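Local coordinates for cell wall surface anchor family protein (PDB 3TW0) that forms the adhesive tip of Group B Streptococcus pili and probably attaches the bacterium to host tissue through a magnesium-binding von Willebrand factor A-type domain, at residues A181-P186 against D213-G218; N54-V59 against N109-A114. The protein carries 2 engineered substitutions. All coordinates share one frame; numbering follows the deposited sequence.

In the fold
Contact 2 comes first along the chain and closes before contact 1 opens. It extends the central parallel sheet of the von Willebrand factor A-type fold, adding the short strand 110-111 beside strand 55-61, one of the sheet's two outermost strands. Contact 1 lies in the long connection that follows strand 165-172 of the same sheet, where loops before and after helix 192-201 are tied together. Their centres are about 33 Å apart and the nearest atoms about 15 Å, without touching. Helix 145-159 packs against side chains of both, Leu110 at contact 2 and Phe214 and Ile216 at contact 1. Both lie away from the magnesium site of Ser20, Ser22 and Thr143 and are structural packing.

Contact 1: A181-P186 against D213-G218; sequences AINFNP and DFIING
With CG anti to its carbonyl carbon (chi1 -77°), the ring of Phe214 is set beside Ile182, whose CG1 takes the same position on its own backbone (chi1 -66°); CE1 of the ring then meets CG1 of Ile182 at 3.7 Å. These two residues form an isolated beta bridge that joins the loops before and after helix 192-201. Two main-chain hydrogen bonds hold it, one from Ile215 N to Ala181 O (2.8 Å) and one from Asn183 N to Asp213 O, also 2.8 Å and nearly straight at 171°. Ala181 O additionally receives a CA-H...O contact from Phe214 CA at 3.2 Å. Immediately after the bridge the chain bends in an inverse gamma turn centred on Asn183, Phe184 N bonding back to Ile182 O.

Around the bridge, Phe199 packs on Ile182, while Pro304 and Tyr308 of helix 302-312 cover Phe214; the carboxylate of Asp213 is paired with Lys202. The Ile215 side chain crosses that of Asn183 at about a right angle, with its CD1 3.6 Å from Asn183 OD1 and 4.1 Å from Ala181 CB. A water continues the link between the two backbones: it accepts from Ala181 N and donates to Ile215 O, the latter at 2.6 Å.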
loop_
_atom_site.group_PDB
_atom_site.type_symbol
_atom_site.label_atom_id
_atom_site.label_comp_id
_atom_site.label_asym_id
_atom_site.label_seq_id
_atom_site.Cartn_x
_atom_site.Cartn_y
_atom_site.Cartn_z
ATOM N N ALA A 181 2.918 -10.253 2.776
ATOM C CA ALA A 181 2.356 -11.473 3.336
ATOM C C ALA A 181 2.884 -11.823 4.729
ATOM O O ALA A 181 4.105 -11.792 4.963
ATOM C CB ALA A 181 2.638 -12.668 2.425
ATOM N N ILE A 182 1.963 -12.276 5.600
ATOM C CA ILE A 182 2.306 -12.890 6.884
ATOM C C ILE A 182 2.792 -14.318 6.604
ATOM O O ILE A 182 2.151 -15.066 5.855
ATOM C CB ILE A 182 1.103 -12.877 7.833
ATOM C CG1 ILE A 182 0.754 -11.434 8.205
ATOM C CG2 ILE A 182 1.397 -13.711 9.103
ATOM C CD1 ILE A 182 -0.651 -11.224 8.874
ATOM N N ASN A 183 3.953 -14.682 7.151
ATOM C CA ASN A 183 4.569 -15.980 6.807
ATOM C C ASN A 183 3.994 -17.190 7.528
ATOM O O ASN A 183 4.703 -17.863 8.266
ATOM C CB ASN A 183 6.103 -15.935 6.992
ATOM C CG ASN A 183 6.839 -17.026 6.201
ATOM O OD1 ASN A 183 6.268 -17.702 5.329
ATOM N ND2 ASN A 183 8.119 -17.186 6.497
ATOM N N PHE A 184 2.728 -17.490 7.279
ATOM C CA PHE A 184 2.128 -18.728 7.745
ATOM C C PHE A 184 2.819 -19.992 7.180
ATOM O O PHE A 184 3.360 -20.004 6.039
ATOM C CB PHE A 184 0.643 -18.772 7.388
ATOM C CG PHE A 184 -0.196 -17.753 8.107
ATOM C CD1 PHE A 184 -0.582 -17.951 9.433
ATOM C CD2 PHE A 184 -0.615 -16.594 7.450
ATOM C CE1 PHE A 184 -1.379 -17.001 10.114
ATOM C CE2 PHE A 184 -1.415 -15.660 8.104
ATOM C CZ PHE A 184 -1.791 -15.866 9.461
ATOM N N ASN A 185 2.799 -21.060 7.968
ATOM C CA ASN A 185 3.469 -22.280 7.576
ATOM C C ASN A 185 2.432 -23.363 7.271
ATOM O O ASN A 185 1.768 -23.868 8.179
ATOM C CB ASN A 185 4.469 -22.714 8.651
ATOM C CG ASN A 185 5.264 -23.949 8.241
ATOM O OD1 ASN A 185 4.873 -24.684 7.323
ATOM N ND2 ASN A 185 6.369 -24.196 8.937
ATOM N N PRO A 186 2.254 -23.694 5.976
ATOM C CA PRO A 186 1.180 -24.583 5.602
ATOM C C PRO A 186 1.528 -26.041 5.869
ATOM O O PRO A 186 0.684 -26.914 5.688
ATOM C CB PRO A 186 1.057 -24.347 4.094
ATOM C CG PRO A 186 2.368 -23.989 3.649
ATOM C CD PRO A 186 3.021 -23.238 4.796
ATOM N N ASP A 213 8.547 -12.307 10.463
ATOM C CA ASP A 213 7.440 -13.206 10.186
ATOM C C ASP A 213 6.559 -12.680 9.061
ATOM O O ASP A 213 5.431 -13.149 8.894
ATOM C CB ASP A 213 6.587 -13.436 11.435
ATOM C CG ASP A 213 7.341 -14.168 12.519
ATOM O OD1 ASP A 213 7.891 -15.263 12.242
ATOM O OD2 ASP A 213 7.396 -13.639 13.642
ATOM N N PHE A 214 7.066 -11.691 8.325
ATOM C CA PHE A 214 6.516 -11.324 7.009
ATOM C C PHE A 214 7.450 -11.868 5.910
ATOM O O PHE A 214 8.662 -12.062 6.130
ATOM C CB PHE A 214 6.372 -9.802 6.845
ATOM C CG PHE A 214 5.173 -9.197 7.567
ATOM C CD1 PHE A 214 3.959 -8.979 6.894
ATOM C CD2 PHE A 214 5.275 -8.810 8.905
ATOM C CE1 PHE A 214 2.840 -8.395 7.541
ATOM C CE2 PHE A 214 4.186 -8.222 9.579
ATOM C CZ PHE A 214 2.954 -8.016 8.905
ATOM N N ILE A 215 6.870 -12.148 4.739
ATOM C CA ILE A 215 7.635 -12.560 3.558
ATOM C C ILE A 215 8.117 -11.319 2.866
ATOM O O ILE A 215 7.365 -10.608 2.219
ATOM C CB ILE A 215 6.799 -13.438 2.584
ATOM C CG1 ILE A 215 6.148 -14.593 3.376
ATOM C CG2 ILE A 215 7.684 -13.989 1.443
ATOM C CD1 ILE A 215 5.444 -15.667 2.502
ATOM N N ILE A 216 9.397 -11.066 3.009
ATOM C CA ILE A 216 9.990 -9.825 2.562
ATOM C C ILE A 216 11.143 -10.085 1.602
ATOM O O ILE A 216 11.535 -9.195 0.848
ATOM C CB ILE A 216 10.550 -9.052 3.796
ATOM C CG1 ILE A 216 9.400 -8.692 4.754
ATOM C CG2 ILE A 216 11.344 -7.848 3.389
ATOM C CD1 ILE A 216 8.523 -7.669 4.291
ATOM N N ASN A 217 11.709 -11.282 1.679
ATOM C CA ASN A 217 12.934 -11.638 0.940
ATOM C C ASN A 217 12.591 -12.129 -0.483
ATOM O O ASN A 217 12.658 -13.319 -0.778
ATOM C CB ASN A 217 13.745 -12.684 1.724
ATOM C CG ASN A 217 15.191 -12.841 1.206
ATOM O OD1 ASN A 217 15.834 -11.860 0.772
ATOM N ND2 ASN A 217 15.710 -14.067 1.260
ATOM N N GLY A 218 12.176 -11.201 -1.334
ATOM C CA GLY A 218 11.902 -11.492 -2.756
ATOM C C GLY A 218 11.510 -10.211 -3.442
ATOM O O GLY A 218 11.165 -9.240 -2.771
HETATM O O HOH W 1 5.038 -10.443 1.005
HETATM O O HOH W 2 9.110 -14.520 6.922
#

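Contact 2: N54-V59 against N109-A114; sequences NRVALV and NLTNDA
Asn109 meets strand 55-61 through its backbone, its O lying 3.9 Å from Ala57 CB at the corner where the chain leaves strand 107-108. From here the short strand 110-111 runs antiparallel to strand 55-61, one of the two outermost strands of the parallel sheet, an edge arrangement familiar from von Willebrand factor A-type domains.

Leu110 fills the angle between Arg55 and Ala57. Its CB sits over the centre of one guanidinium face, 3.8 Å above the plane, the two side chains crossing at about a right angle, and its CD2 reaches Ala57 CB at 3.7 Å. The guanidinium has polar partners as well: NH2 makes a salt bridge with Asp12 and a hydrogen bond to Gln159 O, while a water in the guanidinium plane accepts from NH1 at 2.7 Å and weakly bridges to Leu110 O. These polar partners, with Leu110 CB over one face, hold the flat group in its rotation.

Thr111 forms the hydrogen-bonded antiparallel pair with Val56: Val56 N donates to Thr111 O at 2.8 Å, and Thr111 N to Val56 O at 2.8 Å. Its OG1, anti to the backbone N (chi1 -169°), is placed to accept from Asp113 N at 3.1 Å, closing an ST turn, and it also bonds to Glu116.

Asn112 lies past the strand, yet its CB is 3.2 Å from Asn54 O, just ahead of strand 55-61, and its ND2 lies near the aliphatic CG of Arg55. Next, Asp113 is the N-cap of helix 114-122, its OD1 accepting a hydrogen bond from Glu116 N.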
loop_
_atom_site.group_PDB
_atom_site.type_symbol
_atom_site.label_atom_id
_atom_site.label_comp_id
_atom_site.label_asym_id
_atom_site.label_seq_id
_atom_site.Cartn_x
_atom_site.Cartn_y
_atom_site.Cartn_z
ATOM N N ASN A 54 15.968 21.602 12.590
ATOM C CA ASN A 54 15.157 20.418 12.337
ATOM C C ASN A 54 15.490 19.850 10.978
ATOM O O ASN A 54 15.838 20.599 10.079
ATOM C CB ASN A 54 13.668 20.746 12.382
ATOM C CG ASN A 54 13.184 21.150 13.762
ATOM O OD1 ASN A 54 12.229 21.925 13.878
ATOM N ND2 ASN A 54 13.816 20.623 14.812
ATOM N N ARG A 55 15.373 18.533 10.811
ATOM C CA ARG A 55 15.508 17.981 9.459
ATOM C C ARG A 55 14.216 17.391 8.909
ATOM O O ARG A 55 13.354 16.964 9.672
ATOM C CB ARG A 55 16.683 17.016 9.357
ATOM C CG ARG A 55 17.972 17.616 9.888
ATOM C CD ARG A 55 19.112 16.658 9.812
ATOM N NE ARG A 55 18.873 15.471 10.618
ATOM C CZ ARG A 55 19.597 14.361 10.549
ATOM N NH1 ARG A 55 20.594 14.281 9.687
ATOM N NH2 ARG A 55 19.314 13.335 11.338
ATOM N N VAL A 56 14.096 17.399 7.576
ATOM C CA VAL A 56 12.967 16.813 6.857
ATOM C C VAL A 56 13.434 15.817 5.804
ATOM O O VAL A 56 14.540 15.929 5.259
ATOM C CB VAL A 56 12.123 17.885 6.124
ATOM C CG1 VAL A 56 11.359 18.735 7.127
ATOM C CG2 VAL A 56 13.007 18.755 5.206
ATOM N N ALA A 57 12.578 14.842 5.541
ATOM C CA ALA A 57 12.725 13.958 4.402
ATOM C C ALA A 57 11.328 13.643 3.862
ATOM O O ALA A 57 10.327 13.840 4.553
ATOM C CB ALA A 57 13.518 12.666 4.780
ATOM N N LEU A 58 11.266 13.158 2.627
ATOM C CA LEU A 58 10.000 12.919 1.986
ATOM C C LEU A 58 10.001 11.584 1.281
ATOM O O LEU A 58 10.864 11.303 0.413
ATOM C CB LEU A 58 9.693 14.035 0.975
ATOM C CG LEU A 58 8.567 13.850 -0.028
ATOM C CD1 LEU A 58 7.233 13.866 0.645
ATOM C CD2 LEU A 58 8.652 14.950 -1.148
ATOM N N VAL A 59 9.004 10.787 1.640
ATOM C CA VAL A 59 8.783 9.491 1.026
ATOM C C VAL A 59 7.406 9.518 0.358
ATOM O O VAL A 59 6.355 9.443 1.025
ATOM C CB VAL A 59 8.856 8.340 2.052
ATOM C CG1 VAL A 59 8.585 6.958 1.350
ATOM C CG2 VAL A 59 10.199 8.320 2.770
ATOM N N ASN A 109 16.984 11.560 2.218
ATOM C CA ASN A 109 17.923 11.958 3.264
ATOM C C ASN A 109 17.395 13.095 4.140
ATOM O O ASN A 109 16.955 14.145 3.651
ATOM C CB ASN A 109 19.248 12.351 2.653
ATOM C CG ASN A 109 19.776 11.294 1.736
ATOM O OD1 ASN A 109 20.079 11.574 0.575
ATOM N ND2 ASN A 109 19.880 10.057 2.237
ATOM N N LEU A 110 17.399 12.872 5.444
ATOM C CA LEU A 110 16.934 13.906 6.352
ATOM C C LEU A 110 17.824 15.100 6.095
ATOM O O LEU A 110 19.053 14.935 5.990
ATOM C CB LEU A 110 17.069 13.462 7.796
ATOM C CG LEU A 110 16.021 12.444 8.234
ATOM C CD1 LEU A 110 16.451 11.819 9.588
ATOM C CD2 LEU A 110 14.639 13.142 8.314
ATOM N N THR A 111 17.225 16.284 5.958
ATOM C CA THR A 111 18.033 17.461 5.704
ATOM C C THR A 111 17.510 18.735 6.375
ATOM O O THR A 111 16.299 18.872 6.580
ATOM C CB THR A 111 18.275 17.656 4.188
ATOM O OG1 THR A 111 19.291 18.666 3.980
ATOM C CG2 THR A 111 16.940 18.002 3.449
ATOM N N ASN A 112 18.446 19.627 6.743
ATOM C CA ASN A 112 18.172 21.055 7.054
ATOM C C ASN A 112 18.916 22.037 6.137
ATOM O O ASN A 112 18.875 23.258 6.348
ATOM C CB ASN A 112 18.489 21.421 8.513
ATOM C CG ASN A 112 19.917 21.056 8.925
ATOM O OD1 ASN A 112 20.848 21.027 8.106
ATOM N ND2 ASN A 112 20.085 20.759 10.216
ATOM N N ASP A 113 19.594 21.518 5.125
ATOM C CA ASP A 113 20.172 22.385 4.130
ATOM C C ASP A 113 19.063 23.039 3.316
ATOM O O ASP A 113 18.233 22.343 2.712
ATOM C CB ASP A 113 21.134 21.630 3.226
ATOM C CG ASP A 113 21.768 22.531 2.205
ATOM O OD1 ASP A 113 21.095 22.922 1.236
ATOM O OD2 ASP A 113 22.940 22.858 2.376
ATOM N N ALA A 114 19.073 24.373 3.274
ATOM C CA ALA A 114 17.986 25.127 2.656
ATOM C C ALA A 114 17.801 24.848 1.170
ATOM O O ALA A 114 16.666 24.845 0.676
ATOM C CB ALA A 114 18.131 26.633 2.919
HETATM O O HOH W 3 21.608 16.064 7.884
#